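Local structure of transcriptional regulator, MarR family (Methanosarcina mazei, 3S2W) at residues S50-F55 with Q86-E91; F55-Y60 with D120-A125; Y93-R98 with R107-E112. The protein probably binds DNA through a winged helix-turn-helix domain and regulates transcription. One frame throughout, in Å; residues are numbered along the deposited sequence.

Contact 1: residues S50-F55 with Q86-E91; sequences SGQFPF and QKLVDE. With SO4 (sulfate ion), chain I.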
loop_
_atom_site.group_PDB
_atom_site.type_symbol
_atom_site.label_atom_id
_atom_site.label_comp_id
_atom_site.label_asym_id
_atom_site.label_seq_id
_atom_site.Cartn_x
_atom_site.Cartn_y
_atom_site.Cartn_z
ATOM N N SER A 50 8.359 2.519 9.547
ATOM C CA SER A 50 7.030 2.624 8.950
ATOM C C SER A 50 6.316 1.281 8.849
ATOM O O SER A 50 5.127 1.229 8.561
ATOM C CB SER A 50 7.132 3.258 7.561
ATOM O OG SER A 50 8.033 2.520 6.762
ATOM N N GLY A 51 7.043 0.191 9.066
ATOM C CA GLY A 51 6.418 -1.118 9.184
ATOM C C GLY A 51 5.697 -1.353 10.514
ATOM O O GLY A 51 4.796 -2.194 10.615
ATOM N N GLN A 52 6.085 -0.594 11.534
ATOM C CA GLN A 52 5.493 -0.703 12.860
ATOM C C GLN A 52 4.306 0.230 13.051
ATOM O O GLN A 52 3.478 0.027 13.937
ATOM C CB GLN A 52 6.548 -0.379 13.899
ATOM C CG GLN A 52 7.756 -1.316 13.857
ATOM C CD GLN A 52 8.986 -0.664 14.435
ATOM O OE1 GLN A 52 8.919 -0.027 15.482
ATOM N NE2 GLN A 52 10.111 -0.793 13.748
ATOM N N PHE A 53 4.235 1.267 12.231
ATOM C CA PHE A 53 3.230 2.300 12.399
ATOM C C PHE A 53 1.792 1.766 12.411
ATOM O O PHE A 53 0.995 2.164 13.260
ATOM C CB PHE A 53 3.377 3.318 11.291
ATOM C CG PHE A 53 2.561 4.538 11.488
ATOM C CD1 PHE A 53 1.479 4.805 10.661
ATOM C CD2 PHE A 53 2.874 5.438 12.500
ATOM C CE1 PHE A 53 0.720 5.956 10.852
ATOM C CE2 PHE A 53 2.129 6.585 12.683
ATOM C CZ PHE A 53 1.059 6.850 11.855
ATOM N N PRO A 54 1.459 0.860 11.472
ATOM C CA PRO A 54 0.094 0.338 11.355
ATOM C C PRO A 54 -0.327 -0.407 12.632
ATOM O O PRO A 54 -1.442 -0.162 13.091
ATOM C CB PRO A 54 0.182 -0.627 10.166
ATOM C CG PRO A 54 1.438 -0.318 9.498
ATOM C CD PRO A 54 2.373 0.170 10.553
ATOM N N PHE A 55 0.542 -1.259 13.197
ATOM C CA PHE A 55 0.302 -1.898 14.517
ATOM C C PHE A 55 0.102 -0.884 15.639
ATOM O O PHE A 55 -0.897 -0.910 16.346
ATOM C CB PHE A 55 1.433 -2.888 14.897
ATOM C CG PHE A 55 1.591 -4.019 13.912
ATOM C CD1 PHE A 55 0.767 -5.137 13.985
ATOM C CD2 PHE A 55 2.532 -3.938 12.878
ATOM C CE1 PHE A 55 0.873 -6.155 13.069
ATOM C CE2 PHE A 55 2.650 -4.967 11.952
ATOM C CZ PHE A 55 1.818 -6.077 12.046
ATOM N N GLN A 86 8.027 -7.276 17.670
ATOM C CA GLN A 86 9.266 -7.368 18.413
ATOM C C GLN A 86 10.069 -6.046 18.474
ATOM O O GLN A 86 10.731 -5.774 19.473
ATOM C CB GLN A 86 10.150 -8.490 17.899
ATOM C CG GLN A 86 11.436 -8.535 18.668
ATOM C CD GLN A 86 11.250 -9.212 20.000
ATOM O OE1 GLN A 86 10.799 -10.357 20.060
ATOM N NE2 GLN A 86 11.587 -8.507 21.079
ATOM N N LYS A 87 10.028 -5.227 17.425
ATOM C CA LYS A 87 10.823 -3.992 17.459
ATOM C C LYS A 87 10.107 -2.977 18.326
ATOM O O LYS A 87 10.740 -2.160 19.000
ATOM C CB LYS A 87 11.058 -3.416 16.063
ATOM C CG LYS A 87 11.974 -4.254 15.163
ATOM C CD LYS A 87 12.001 -3.648 13.768
ATOM C CE LYS A 87 13.091 -4.244 12.865
ATOM N NZ LYS A 87 13.466 -3.283 11.762
ATOM N N LEU A 88 8.776 -3.052 18.317
ATOM C CA LEU A 88 7.959 -2.190 19.145
ATOM C C LEU A 88 8.211 -2.520 20.620
ATOM O O LEU A 88 8.219 -1.627 21.473
ATOM C CB LEU A 88 6.488 -2.357 18.777
ATOM C CG LEU A 88 6.071 -1.615 17.504
ATOM C CD1 LEU A 88 4.666 -1.936 17.150
ATOM C CD2 LEU A 88 6.195 -0.126 17.701
ATOM N N VAL A 89 8.450 -3.802 20.911
ATOM C CA VAL A 89 8.761 -4.207 22.275
ATOM C C VAL A 89 10.153 -3.742 22.663
ATOM O O VAL A 89 10.350 -3.219 23.758
ATOM C CB VAL A 89 8.636 -5.730 22.510
ATOM C CG1 VAL A 89 9.273 -6.078 23.813
ATOM C CG2 VAL A 89 7.188 -6.134 22.550
ATOM N N ASP A 90 11.118 -3.912 21.765
ATOM C CA ASP A 90 12.501 -3.530 22.062
ATOM C C ASP A 90 12.685 -2.026 22.184
ATOM O O ASP A 90 13.598 -1.545 22.848
ATOM C CB ASP A 90 13.463 -4.115 21.030
ATOM C CG ASP A 90 13.546 -5.647 21.107
ATOM O OD1 ASP A 90 13.337 -6.217 22.214
ATOM O OD2 ASP A 90 13.829 -6.277 20.056
ATOM N N GLU A 91 11.806 -1.280 21.539
ATOM C CA GLU A 91 11.826 0.172 21.637
ATOM C C GLU A 91 11.063 0.628 22.873
ATOM O O GLU A 91 11.092 1.790 23.230
ATOM C CB GLU A 91 11.245 0.788 20.356
ATOM C CG GLU A 91 12.135 0.541 19.108
ATOM C CD GLU A 91 11.364 0.216 17.821
ATOM O OE1 GLU A 91 11.954 -0.443 16.931
ATOM O OE2 GLU A 91 10.186 0.621 17.685
HETATM S S SO4 I . 10.370 -1.535 10.065
HETATM O O1 SO4 I . 10.793 -2.772 9.419
HETATM O O2 SO4 I . 9.381 -1.856 11.094
HETATM O O3 SO4 I . 11.530 -0.884 10.687
HETATM O O4 SO4 I . 9.770 -0.673 9.047
#
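A sulfate site lies at one margin of this contact, where Q52 meets K87, L88 and E91. The ion, probably from the crystallisation liquor, accepts a hydrogen bond from G51 N to its O4 (2.9 Å) and a weak one from K87 NZ. Q52 lies beside it, its CG 3.3 Å from sulfate O2: CG stands anti to its own carbonyl carbon (chi1 -60°), and the chain runs out extended. K87 CB lies 3.8 Å from Q52 CD. Q52 CB lies 3.8 Å from L88 CD2, the two chains passing alongside and pointing opposite ways. The Q52 amide and the E91 carboxylate then approach tip to tip, with planes 32° apart and Q52 CD 3.7 Å from E91 OE2. Q52, at the approach to helix 53-61, thus meets L88 of helix 78-90, probably the recognition helix of a winged helix-turn-helix fold, as in other MarR proteins. Deeper in, L88 CD1 lies 4.1 Å from F55 CB and 3.9 Å from Q52 O. Beyond CB the F55 ring turns from L88 to pack on T81, A84 and I85 of helix 78-90 and on L70 and L74 of helix 67-74, while G51 O lies at its edge, in plane.

Contact 2: residues F55-Y60 with D120-A125; sequences FLMRLY and DMKKIA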
loop_
_atom_site.group_PDB
_atom_site.type_symbol
_atom_site.label_atom_id
_atom_site.label_comp_id
_atom_site.label_asym_id
_atom_site.label_seq_id
_atom_site.Cartn_x
_atom_site.Cartn_y
_atom_site.Cartn_z
ATOM N N PHE A 55 0.542 -1.259 13.197
ATOM C CA PHE A 55 0.302 -1.898 14.517
ATOM C C PHE A 55 0.102 -0.884 15.639
ATOM O O PHE A 55 -0.897 -0.910 16.346
ATOM C CB PHE A 55 1.433 -2.888 14.897
ATOM C CG PHE A 55 1.591 -4.019 13.912
ATOM C CD1 PHE A 55 0.767 -5.137 13.985
ATOM C CD2 PHE A 55 2.532 -3.938 12.878
ATOM C CE1 PHE A 55 0.873 -6.155 13.069
ATOM C CE2 PHE A 55 2.650 -4.967 11.952
ATOM C CZ PHE A 55 1.818 -6.077 12.046
ATOM N N LEU A 56 1.053 0.014 15.815
ATOM C CA LEU A 56 0.866 1.049 16.816
ATOM C C LEU A 56 -0.517 1.715 16.661
ATOM O O LEU A 56 -1.257 1.818 17.635
ATOM C CB LEU A 56 1.999 2.060 16.739
ATOM C CG LEU A 56 2.420 2.695 18.057
ATOM C CD1 LEU A 56 2.738 1.637 19.112
ATOM C CD2 LEU A 56 3.611 3.629 17.841
HETATM N N MSE A 57 -0.881 2.130 15.445
HETATM C CA MSE A 57 -2.145 2.838 15.229
HETATM C C MSE A 57 -3.352 1.973 15.594
HETATM O O MSE A 57 -4.363 2.471 16.083
HETATM C CB MSE A 57 -2.272 3.344 13.775
HETATM C CG MSE A 57 -1.298 4.483 13.400
HETATM SE SE MSE A 57 -1.442 6.083 14.561
HETATM C CE MSE A 57 -3.087 6.872 13.859
ATOM N N ARG A 58 -3.242 0.673 15.357
ATOM C CA ARG A 58 -4.303 -0.258 15.723
ATOM C C ARG A 58 -4.463 -0.398 17.243
ATOM O O ARG A 58 -5.581 -0.386 17.756
ATOM C CB ARG A 58 -4.041 -1.622 15.086
ATOM C CG ARG A 58 -5.202 -2.589 15.193
ATOM C CD ARG A 58 -6.452 -2.010 14.589
ATOM N NE ARG A 58 -7.636 -2.553 15.236
ATOM C CZ ARG A 58 -8.537 -3.317 14.633
ATOM N NH1 ARG A 58 -8.411 -3.623 13.347
ATOM N NH2 ARG A 58 -9.573 -3.763 15.326
ATOM N N LEU A 59 -3.348 -0.520 17.962
ATOM C CA LEU A 59 -3.411 -0.599 19.413
ATOM C C LEU A 59 -4.074 0.630 20.031
ATOM O O LEU A 59 -4.741 0.507 21.057
ATOM C CB LEU A 59 -2.025 -0.818 20.009
ATOM C CG LEU A 59 -1.506 -2.205 19.696
ATOM C CD1 LEU A 59 -0.027 -2.292 20.028
ATOM C CD2 LEU A 59 -2.322 -3.216 20.481
ATOM N N TYR A 60 -3.893 1.804 19.419
ATOM C CA TYR A 60 -4.588 3.020 19.885
ATOM C C TYR A 60 -6.103 2.921 19.717
ATOM O O TYR A 60 -6.847 3.594 20.433
ATOM C CB TYR A 60 -4.104 4.286 19.169
ATOM C CG TYR A 60 -2.672 4.629 19.438
ATOM C CD1 TYR A 60 -2.155 4.536 20.718
ATOM C CD2 TYR A 60 -1.826 5.029 18.410
ATOM C CE1 TYR A 60 -0.841 4.838 20.977
ATOM C CE2 TYR A 60 -0.500 5.328 18.659
ATOM C CZ TYR A 60 -0.018 5.234 19.946
ATOM O OH TYR A 60 1.290 5.526 20.224
ATOM N N ASP A 120 1.422 12.412 19.030
ATOM C CA ASP A 120 2.432 12.612 17.994
ATOM C C ASP A 120 2.119 11.775 16.733
ATOM O O ASP A 120 2.175 12.279 15.616
ATOM C CB ASP A 120 3.826 12.281 18.532
ATOM C CG ASP A 120 4.131 12.976 19.869
ATOM O OD1 ASP A 120 3.668 12.475 20.937
ATOM O OD2 ASP A 120 4.847 14.013 19.842
HETATM N N MSE A 121 1.777 10.504 16.927
HETATM C CA MSE A 121 1.417 9.629 15.826
HETATM C C MSE A 121 0.173 10.139 15.093
HETATM O O MSE A 121 0.158 10.254 13.864
HETATM C CB MSE A 121 1.154 8.230 16.359
HETATM C CG MSE A 121 2.336 7.616 17.092
HETATM SE SE MSE A 121 3.922 7.437 15.954
HETATM C CE MSE A 121 4.824 9.105 16.395
ATOM N N LYS A 122 -0.880 10.455 15.835
ATOM C CA LYS A 122 -2.094 10.892 15.171
ATOM C C LYS A 122 -1.886 12.197 14.402
ATOM O O LYS A 122 -2.514 12.424 13.347
ATOM C CB LYS A 122 -3.274 10.945 16.145
ATOM C CG LYS A 122 -3.918 9.545 16.382
ATOM C CD LYS A 122 -5.136 9.599 17.315
ATOM C CE LYS A 122 -5.824 8.231 17.440
ATOM N NZ LYS A 122 -6.815 8.165 18.575
ATOM N N LYS A 123 -0.981 13.036 14.911
ATOM C CA LYS A 123 -0.662 14.312 14.266
ATOM C C LYS A 123 0.130 14.127 12.967
ATOM O O LYS A 123 -0.090 14.836 11.978
ATOM C CB LYS A 123 0.134 15.213 15.207
ATOM C CG LYS A 123 0.473 16.553 14.598
ATOM C CD LYS A 123 1.615 17.212 15.347
ATOM C CE LYS A 123 1.839 18.673 14.929
ATOM N NZ LYS A 123 3.060 19.252 15.592
ATOM N N ILE A 124 1.072 13.184 12.991
ATOM C CA ILE A 124 1.823 12.807 11.808
ATOM C C ILE A 124 0.894 12.266 10.718
ATOM O O ILE A 124 1.066 12.599 9.555
ATOM C CB ILE A 124 2.848 11.715 12.113
ATOM C CG1 ILE A 124 3.955 12.239 13.027
ATOM C CG2 ILE A 124 3.410 11.201 10.836
ATOM C CD1 ILE A 124 4.781 13.303 12.394
ATOM N N ALA A 125 -0.071 11.426 11.099
ATOM C CA ALA A 125 -1.064 10.900 10.158
ATOM C C ALA A 125 -1.912 12.038 9.586
ATOM O O ALA A 125 -2.360 11.982 8.457
ATOM C CB ALA A 125 -1.974 9.857 10.840
#
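M57 and M121, both selenomethionines, form the tight part of this contact, with SE of M57 3.8 Å from CB of M121. The M57 chain bends at chi2 (-57°) and again at chi3, and its methyl CE ends 3.8 Å from K122 CG. Y60 comes up next to M57 against the same M121 side chain: M121 CG lies near the plane of the tyrosine ring at its edge, 4.0 Å from Y60 CE2 and 3.9 Å from Y60 OH. That hydroxyl is hydrogen-bonded to G114 O, so the ring is tied to an earlier turn of the helix it packs on. One face of the ring meets L56 O of its own helix, 3.3 Å above the plane and offset toward the rim. In the MarR fold this joins the first helix of the winged helix-turn-helix, 53-61, to the long helix 112-133 that follows the wing. The short segments run at 115° to each other with axes 11.0 Å apart, spanned by the long side chains. Packing is slacker elsewhere: L56 CD2 is 4.3 Å from M121 CG, and A125 CB is 4.4 Å from M57 CE. Toward the partly exposed side, the K122 chain extends beyond CG to a salt bridge between NZ and E118 OE1, and K122 also packs on E22 of the second subunit.

Contact 3: residues Y93-R98 with R107-E112; sequences YVFRQR and RVFLTE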
loop_
_atom_site.group_PDB
_atom_site.type_symbol
_atom_site.label_atom_id
_atom_site.label_comp_id
_atom_site.label_asym_id
_atom_site.label_seq_id
_atom_site.Cartn_x
_atom_site.Cartn_y
_atom_site.Cartn_z
ATOM N N TYR A 93 7.642 0.349 23.465
ATOM C CA TYR A 93 6.338 0.939 23.187
ATOM C C TYR A 93 5.198 -0.020 23.440
ATOM O O TYR A 93 4.052 0.393 23.576
ATOM C CB TYR A 93 6.255 1.411 21.746
ATOM C CG TYR A 93 7.111 2.603 21.471
ATOM C CD1 TYR A 93 7.071 3.705 22.303
ATOM C CD2 TYR A 93 7.976 2.621 20.388
ATOM C CE1 TYR A 93 7.849 4.788 22.053
ATOM C CE2 TYR A 93 8.757 3.699 20.133
ATOM C CZ TYR A 93 8.691 4.782 20.965
ATOM O OH TYR A 93 9.469 5.869 20.722
ATOM N N VAL A 94 5.495 -1.310 23.467
ATOM C CA VAL A 94 4.448 -2.275 23.764
ATOM C C VAL A 94 5.014 -3.419 24.528
ATOM O O VAL A 94 6.215 -3.655 24.485
ATOM C CB VAL A 94 3.822 -2.873 22.509
ATOM C CG1 VAL A 94 3.290 -1.782 21.631
ATOM C CG2 VAL A 94 4.831 -3.778 21.786
ATOM N N PHE A 95 4.138 -4.151 25.202
ATOM C CA PHE A 95 4.556 -5.388 25.841
ATOM C C PHE A 95 3.585 -6.474 25.482
ATOM O O PHE A 95 2.480 -6.191 25.009
ATOM C CB PHE A 95 4.744 -5.237 27.361
ATOM C CG PHE A 95 3.458 -5.076 28.139
ATOM C CD1 PHE A 95 2.770 -6.190 28.615
ATOM C CD2 PHE A 95 2.958 -3.815 28.426
ATOM C CE1 PHE A 95 1.604 -6.042 29.331
ATOM C CE2 PHE A 95 1.781 -3.666 29.160
ATOM C CZ PHE A 95 1.108 -4.775 29.613
ATOM N N ARG A 96 4.042 -7.709 25.658
ATOM C CA ARG A 96 3.277 -8.910 25.342
ATOM C C ARG A 96 2.840 -9.587 26.633
ATOM O O ARG A 96 3.568 -9.599 27.622
ATOM C CB ARG A 96 4.154 -9.915 24.607
ATOM C CG ARG A 96 4.320 -9.736 23.125
ATOM C CD ARG A 96 5.645 -10.431 22.731
ATOM N NE ARG A 96 5.784 -10.669 21.302
ATOM C CZ ARG A 96 6.924 -10.523 20.636
ATOM N NH1 ARG A 96 8.022 -10.133 21.287
ATOM N NH2 ARG A 96 6.972 -10.767 19.316
ATOM N N GLN A 97 1.672 -10.200 26.614
ATOM C CA GLN A 97 1.234 -10.975 27.762
ATOM C C GLN A 97 0.558 -12.222 27.276
ATOM O O GLN A 97 -0.390 -12.138 26.504
ATOM C CB GLN A 97 0.261 -10.171 28.608
ATOM C CG GLN A 97 0.777 -9.879 29.991
ATOM C CD GLN A 97 0.634 -11.066 30.896
ATOM O OE1 GLN A 97 -0.468 -11.574 31.083
ATOM N NE2 GLN A 97 1.748 -11.536 31.450
ATOM N N ARG A 98 1.073 -13.374 27.699
ATOM C CA ARG A 98 0.435 -14.660 27.434
ATOM C C ARG A 98 -0.852 -14.766 28.234
ATOM O O ARG A 98 -0.855 -14.513 29.436
ATOM C CB ARG A 98 1.361 -15.795 27.865
ATOM C CG ARG A 98 0.843 -17.190 27.539
ATOM C CD ARG A 98 1.721 -18.263 28.182
ATOM N NE ARG A 98 3.106 -17.813 28.323
ATOM C CZ ARG A 98 3.744 -17.657 29.483
ATOM N NH1 ARG A 98 5.004 -17.237 29.491
ATOM N NH2 ARG A 98 3.130 -17.925 30.631
ATOM N N ARG A 107 -1.072 -11.629 23.845
ATOM C CA ARG A 107 -1.810 -10.367 23.732
ATOM C C ARG A 107 -0.871 -9.164 23.818
ATOM O O ARG A 107 0.036 -9.127 24.660
ATOM C CB ARG A 107 -2.873 -10.266 24.832
ATOM C CG ARG A 107 -4.266 -10.611 24.365
ATOM C CD ARG A 107 -5.307 -10.606 25.479
ATOM N NE ARG A 107 -6.624 -10.858 24.890
ATOM C CZ ARG A 107 -7.093 -12.069 24.587
ATOM N NH1 ARG A 107 -8.295 -12.203 24.035
ATOM N NH2 ARG A 107 -6.363 -13.151 24.838
ATOM N N VAL A 108 -1.076 -8.168 22.963
ATOM C CA VAL A 108 -0.161 -7.029 22.977
ATOM C C VAL A 108 -0.828 -5.776 23.507
ATOM O O VAL A 108 -1.983 -5.490 23.197
ATOM C CB VAL A 108 0.558 -6.788 21.613
ATOM C CG1 VAL A 108 0.462 -8.010 20.730
ATOM C CG2 VAL A 108 0.000 -5.585 20.912
ATOM N N PHE A 109 -0.083 -5.055 24.341
ATOM C CA PHE A 109 -0.593 -3.902 25.047
ATOM C C PHE A 109 0.370 -2.741 24.878
ATOM O O PHE A 109 1.577 -2.939 24.799
ATOM C CB PHE A 109 -0.679 -4.206 26.535
ATOM C CG PHE A 109 -1.767 -5.168 26.920
ATOM C CD1 PHE A 109 -2.992 -4.697 27.382
ATOM C CD2 PHE A 109 -1.554 -6.538 26.883
ATOM C CE1 PHE A 109 -4.008 -5.573 27.766
ATOM C CE2 PHE A 109 -2.581 -7.430 27.266
ATOM C CZ PHE A 109 -3.807 -6.937 27.710
ATOM N N LEU A 110 -0.154 -1.521 24.846
ATOM C CA LEU A 110 0.697 -0.332 24.878
ATOM C C LEU A 110 1.309 -0.153 26.262
ATOM O O LEU A 110 0.639 -0.364 27.279
ATOM C CB LEU A 110 -0.113 0.906 24.496
ATOM C CG LEU A 110 -0.560 0.937 23.030
ATOM C CD1 LEU A 110 -1.831 1.778 22.875
ATOM C CD2 LEU A 110 0.586 1.427 22.087
ATOM N N THR A 111 2.585 0.213 26.310
ATOM C CA THR A 111 3.190 0.664 27.558
ATOM C C THR A 111 2.877 2.149 27.764
ATOM O O THR A 111 2.267 2.791 26.905
ATOM C CB THR A 111 4.703 0.531 27.515
ATOM O OG1 THR A 111 5.199 1.351 26.454
ATOM C CG2 THR A 111 5.114 -0.922 27.268
ATOM N N GLU A 112 3.303 2.711 28.889
ATOM C CA GLU A 112 3.078 4.139 29.098
ATOM C C GLU A 112 3.790 4.961 28.035
ATOM O O GLU A 112 3.191 5.850 27.435
ATOM C CB GLU A 112 3.458 4.584 30.520
ATOM C CG GLU A 112 2.260 4.582 31.468
ATOM C CD GLU A 112 1.130 5.506 30.990
ATOM O OE1 GLU A 112 1.403 6.701 30.751
ATOM O OE2 GLU A 112 -0.024 5.038 30.847
#
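F95 and F109 are paired across two antiparallel strands, their side chains on the same face, and are joined by a pair of backbone hydrogen bonds, F95 N to F109 O and F109 N to F95 O, each 2.9 Å. Two residues further on, Q97 and R107 form a second hydrogen-bonded pair, Q97 N to R107 O and R107 N to Q97 O, both 2.8 Å. At the other end, T111 N bonds to Y93 O at 3.1 Å and nearly straight (169° at the hydrogen), although the donor stands well above the carbonyl plane.

With F95 CG set between its backbone N and carbonyl carbon (chi1 71°), the ring lies against F109, whose CB sits over one face, 3.8 Å from the centroid, in a CH-pi contact. The two phenyl planes are only 12° apart, but they are slid so far that the rings barely overlap. At the edge of the F95 ring, near its plane, T111 CG2 lies 3.8 Å from CD2. The hairpin is the wing of the winged helix-turn-helix, and T111 is the N-cap of the helix that follows it: OG1 is hydrogen-bonded to G114 N and to G92 O. An alanine here would remove OG1 and CG2, and would probably leave G114 N and G92 O without this partner and the F95 edge less filled.

Away from the phenylalanine face, V94, V108 and L110 turn to the helices. V94 packs on L59, L88 and V89, and L110 on L56 and Y60, while V108 bonds through its backbone to I65 of the short edge strand 65-66. R96 NH1 reaches Q86 OE1 of helix 78-90, and Y93 OH is hydrogen-bonded to Y46 O.

Overall arrangement
Contacts 1 and 3 lie within the winged helix-turn-helix; contact 2 ties its first helix to helix 112-133. The centres of contacts 1 and 2 lie about 11 Å apart, as do those of contacts 1 and 3, while contacts 2 and 3 are about 15 Å apart. Helix 53-61 serves contacts 1 and 2, which share F55. Along the chain their segments alternate, and the hairpin of contact 3 falls between 86-91 and 120-125. Helix 78-90 runs on into strand 94-98, with a probable hydrogen bond from Y93 N to L88 O, and strand 106-110 leads into helix 112-133. L59 packs on V108, so helix 53-61 adjoins the presumed recognition helix, the wing and the helix after it.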